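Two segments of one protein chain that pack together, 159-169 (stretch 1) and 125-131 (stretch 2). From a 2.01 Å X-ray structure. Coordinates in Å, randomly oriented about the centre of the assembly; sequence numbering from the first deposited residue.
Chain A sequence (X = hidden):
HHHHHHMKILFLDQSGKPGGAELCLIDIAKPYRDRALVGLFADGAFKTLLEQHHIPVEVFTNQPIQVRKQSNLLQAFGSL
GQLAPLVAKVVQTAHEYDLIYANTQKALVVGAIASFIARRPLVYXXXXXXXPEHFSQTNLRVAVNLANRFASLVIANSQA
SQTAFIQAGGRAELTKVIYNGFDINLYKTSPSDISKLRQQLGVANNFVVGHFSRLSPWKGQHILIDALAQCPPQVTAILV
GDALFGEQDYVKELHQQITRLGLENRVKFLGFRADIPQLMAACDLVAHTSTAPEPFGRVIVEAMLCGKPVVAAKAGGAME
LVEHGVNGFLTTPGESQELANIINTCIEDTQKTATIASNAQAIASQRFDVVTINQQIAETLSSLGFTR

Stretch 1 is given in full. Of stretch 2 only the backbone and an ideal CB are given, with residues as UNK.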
# COMPACT_ATOMS: atom_id res chain seq x y z
N GLN A 159 22.74 18.62 -7.06
CA GLN A 159 21.88 19.80 -7.29
C GLN A 159 20.86 19.66 -8.47
O GLN A 159 19.71 20.04 -8.30
CB GLN A 159 22.71 21.09 -7.42
CG GLN A 159 23.39 21.41 -6.08
CD GLN A 159 24.33 22.64 -6.04
OE1 GLN A 159 24.81 23.13 -7.05
NE2 GLN A 159 24.61 23.10 -4.83
N ALA A 160 21.26 19.01 -9.54
CA ALA A 160 20.41 18.68 -10.69
C ALA A 160 19.21 17.77 -10.31
O ALA A 160 18.05 18.08 -10.64
CB ALA A 160 21.23 17.98 -11.75
N SER A 161 19.49 16.71 -9.53
CA SER A 161 18.46 15.86 -9.04
C SER A 161 17.58 16.63 -8.07
O SER A 161 16.35 16.48 -8.06
CB SER A 161 18.99 14.55 -8.41
OG SER A 161 19.65 13.81 -9.42
N GLN A 162 18.20 17.40 -7.21
CA GLN A 162 17.45 18.13 -6.20
C GLN A 162 16.53 19.12 -6.89
O GLN A 162 15.41 19.30 -6.49
CB GLN A 162 18.42 18.88 -5.29
CG GLN A 162 17.80 19.73 -4.17
CD GLN A 162 18.86 20.54 -3.46
OE1 GLN A 162 19.75 21.07 -4.09
NE2 GLN A 162 18.79 20.61 -2.17
N THR A 163 17.05 19.83 -7.87
CA THR A 163 16.23 20.85 -8.58
C THR A 163 15.08 20.18 -9.33
O THR A 163 13.97 20.68 -9.31
CB THR A 163 17.12 21.64 -9.59
OG1 THR A 163 17.93 20.68 -10.29
CG2 THR A 163 18.02 22.48 -8.87
N ALA A 164 15.34 19.07 -9.99
CA ALA A 164 14.23 18.35 -10.69
C ALA A 164 13.11 17.85 -9.73
O ALA A 164 11.93 17.89 -10.08
CB ALA A 164 14.76 17.20 -11.53
N PHE A 165 13.48 17.42 -8.50
CA PHE A 165 12.51 16.98 -7.53
C PHE A 165 11.63 18.10 -7.08
O PHE A 165 10.41 17.95 -6.92
CB PHE A 165 13.27 16.43 -6.30
CG PHE A 165 12.40 16.18 -5.12
CD1 PHE A 165 11.55 15.05 -5.07
CD2 PHE A 165 12.47 17.00 -4.00
CE1 PHE A 165 10.82 14.78 -3.90
CE2 PHE A 165 11.72 16.74 -2.84
CZ PHE A 165 10.90 15.65 -2.80
N ILE A 166 12.25 19.26 -6.86
CA ILE A 166 11.53 20.45 -6.51
C ILE A 166 10.58 20.94 -7.64
O ILE A 166 9.46 21.34 -7.36
CB ILE A 166 12.54 21.56 -6.17
CG1 ILE A 166 13.20 21.27 -4.83
CG2 ILE A 166 11.87 22.95 -6.20
CD1 ILE A 166 14.33 22.31 -4.50
N GLN A 167 11.04 20.93 -8.88
CA GLN A 167 10.24 21.42 -10.03
C GLN A 167 9.05 20.54 -10.30
O GLN A 167 8.10 20.97 -10.89
CB GLN A 167 11.12 21.43 -11.29
CG GLN A 167 12.11 22.59 -11.27
CD GLN A 167 13.20 22.53 -12.33
OE1 GLN A 167 13.53 21.47 -12.88
NE2 GLN A 167 13.81 23.67 -12.56
N ALA A 168 9.14 19.27 -9.90
CA ALA A 168 8.07 18.32 -9.98
C ALA A 168 7.11 18.42 -8.81
O ALA A 168 6.19 17.67 -8.75
CB ALA A 168 8.64 16.91 -10.01
N GLY A 169 7.28 19.39 -7.92
CA GLY A 169 6.39 19.57 -6.79
C GLY A 169 6.97 19.04 -5.45
O GLY A 169 6.32 19.14 -4.42
N UNK A 125 16.58 8.32 -0.82
CA UNK A 125 17.78 8.75 -1.54
C UNK A 125 17.51 8.75 -2.99
O UNK A 125 17.25 7.69 -3.55
CB UNK A 125 18.98 7.86 -1.23
N UNK A 126 17.47 9.95 -3.54
CA UNK A 126 17.01 10.22 -4.87
C UNK A 126 18.26 10.19 -5.75
O UNK A 126 19.17 11.05 -5.63
CB UNK A 126 16.26 11.55 -4.96
N UNK A 127 18.34 9.19 -6.61
CA UNK A 127 19.44 9.07 -7.52
C UNK A 127 19.04 9.46 -8.96
O UNK A 127 19.91 9.42 -9.84
CB UNK A 127 19.98 7.64 -7.48
N UNK A 128 17.77 9.82 -9.19
CA UNK A 128 17.28 10.12 -10.56
C UNK A 128 17.01 11.61 -10.71
O UNK A 128 16.78 12.32 -9.73
CB UNK A 128 16.01 9.33 -10.87
N UNK A 129 17.05 12.06 -11.95
CA UNK A 129 16.49 13.35 -12.34
C UNK A 129 15.04 13.01 -12.69
O UNK A 129 14.81 12.22 -13.60
CB UNK A 129 17.25 14.01 -13.50
N UNK A 130 14.11 13.48 -11.87
CA UNK A 130 12.69 13.21 -12.00
C UNK A 130 12.09 14.02 -13.17
O UNK A 130 11.33 14.93 -12.98
CB UNK A 130 11.97 13.54 -10.69
N UNK A 131 12.52 13.70 -14.38
CA UNK A 131 12.03 14.44 -15.56
C UNK A 131 10.81 13.76 -16.18
O UNK A 131 10.77 12.54 -16.35
CB UNK A 131 13.14 14.57 -16.61

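Stretch 1 offers a helix, 159 to 167, whose side towards stretch 2 is built from small residues, Ala 160, Ser 161 and Ala 164, with Ala 168 just past its end and the ring of Phe 165 beside them. A backbone can come close to such a surface, and its own side chains must then fill the space around it.

Position 125 has extended backbone angles, and its ideal CB has nothing of stretch 1 within 5.5 Å. The helix sets no rule here, so many residues would fit. The deposited residue is His 125, which uses ND1 for a hydrogen bond elsewhere in the structure.

At position 126 the backbone is still extended, but the CA-to-CB bond points toward the helix. The ideal CB stops 5.3 Å from Ser 161 CB, leaving a gap beside Ser 161 and Phe 165. An apolar chain of medium length, such as Leu, Ile or Met, would suit it; Ala would stop short. Leu 126 is found, with chi1 t and chi2 p. Its CD2 lies 3.5 Å from Phe 165 CB and 3.6 Å from Ser 161 O, packing against the start of the Phe side chain and the helix backbone.

Positions 127 and 128 both point CA-to-CB away from the helix, and neither ideal CB has a neighbour there within 5.5 Å. Polar or apolar residues could serve equally. They are His 127, whose ring nitrogens bond elsewhere in the structure, and Asp 128, whose contribution to the contact comes from its main chain. Asp 128 O is 3.2 Å from Ser 161 OG, though this is not a hydrogen bond across the stretches. A water joins the two backbones instead, donating to Asp 128 O (2.7 Å from its O) and to Ser 161 O (also 2.7 Å from its O).

Position 129 brings the chain closest, its CA 4.6 Å from that of Ser 161. CA-to-CB runs sideways, and the ideal CB is 4.5 Å from Ala 164 CB and 4.7 Å from Ser 161 OG. A side chain here can spread over the alanines; Val, Ile, Leu or Met would all be reasonable. Ile 129 spreads along the helix: CG2 reaches Ala 164 CB at 3.7 Å, while CD1 lies 4.3 Å from Ala 160 CB.

Position 130 points toward the helix, its ideal CB 4.4 Å from Ala 164 O and 4.7 Å from Phe 165 CA. The nearby ring favours an apolar chain, with Leu or Met long enough to reach it. Leu 130, with chi1 m and chi2 t, places CD1 3.8 Å from Phe 165 CD1, at the ring edge. Its backbone is also served by water: Leu 130 N donates to the water already described, and a second water donates to both Leu 130 O and Ala 164 O.

Position 131 turns CA-to-CB away, so the helix asks nothing of it, and a small or polar residue, among many others, would suit it. Ser 131 makes a weak backbone bond from its N to Ile 129 O, 2.8 Å away.

Stretch 2, residues 125-131: HLHDILS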
# COMPACT_ATOMS: atom_id res chain seq x y z
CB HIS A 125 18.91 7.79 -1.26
CG HIS A 125 20.23 8.33 -1.63
ND1 HIS A 125 21.34 8.07 -0.88
CD2 HIS A 125 20.63 9.13 -2.65
CE1 HIS A 125 22.38 8.66 -1.43
NE2 HIS A 125 21.98 9.30 -2.51
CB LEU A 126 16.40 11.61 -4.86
CG LEU A 126 15.89 12.20 -6.19
CD1 LEU A 126 14.77 11.38 -6.81
CD2 LEU A 126 15.41 13.62 -6.00
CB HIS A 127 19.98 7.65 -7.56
CG HIS A 127 20.53 7.16 -6.26
ND1 HIS A 127 21.80 7.44 -5.85
CD2 HIS A 127 19.99 6.38 -5.29
CE1 HIS A 127 22.04 6.88 -4.68
NE2 HIS A 127 20.96 6.20 -4.33
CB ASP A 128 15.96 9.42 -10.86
CG ASP A 128 16.00 7.89 -10.64
OD1 ASP A 128 16.87 7.25 -11.23
OD2 ASP A 128 15.12 7.36 -9.93
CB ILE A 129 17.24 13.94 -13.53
CG1 ILE A 129 18.66 14.32 -13.09
CG2 ILE A 129 16.50 15.17 -14.14
CD1 ILE A 129 19.45 14.96 -14.22
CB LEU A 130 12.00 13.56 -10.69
CG LEU A 130 12.38 12.55 -9.62
CD1 LEU A 130 11.88 12.94 -8.27
CD2 LEU A 130 11.84 11.17 -9.98
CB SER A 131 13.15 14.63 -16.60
OG SER A 131 12.66 14.82 -17.91
O HOH W 1 15.15 14.48 -9.45
O HOH W 2 11.26 17.63 -12.53
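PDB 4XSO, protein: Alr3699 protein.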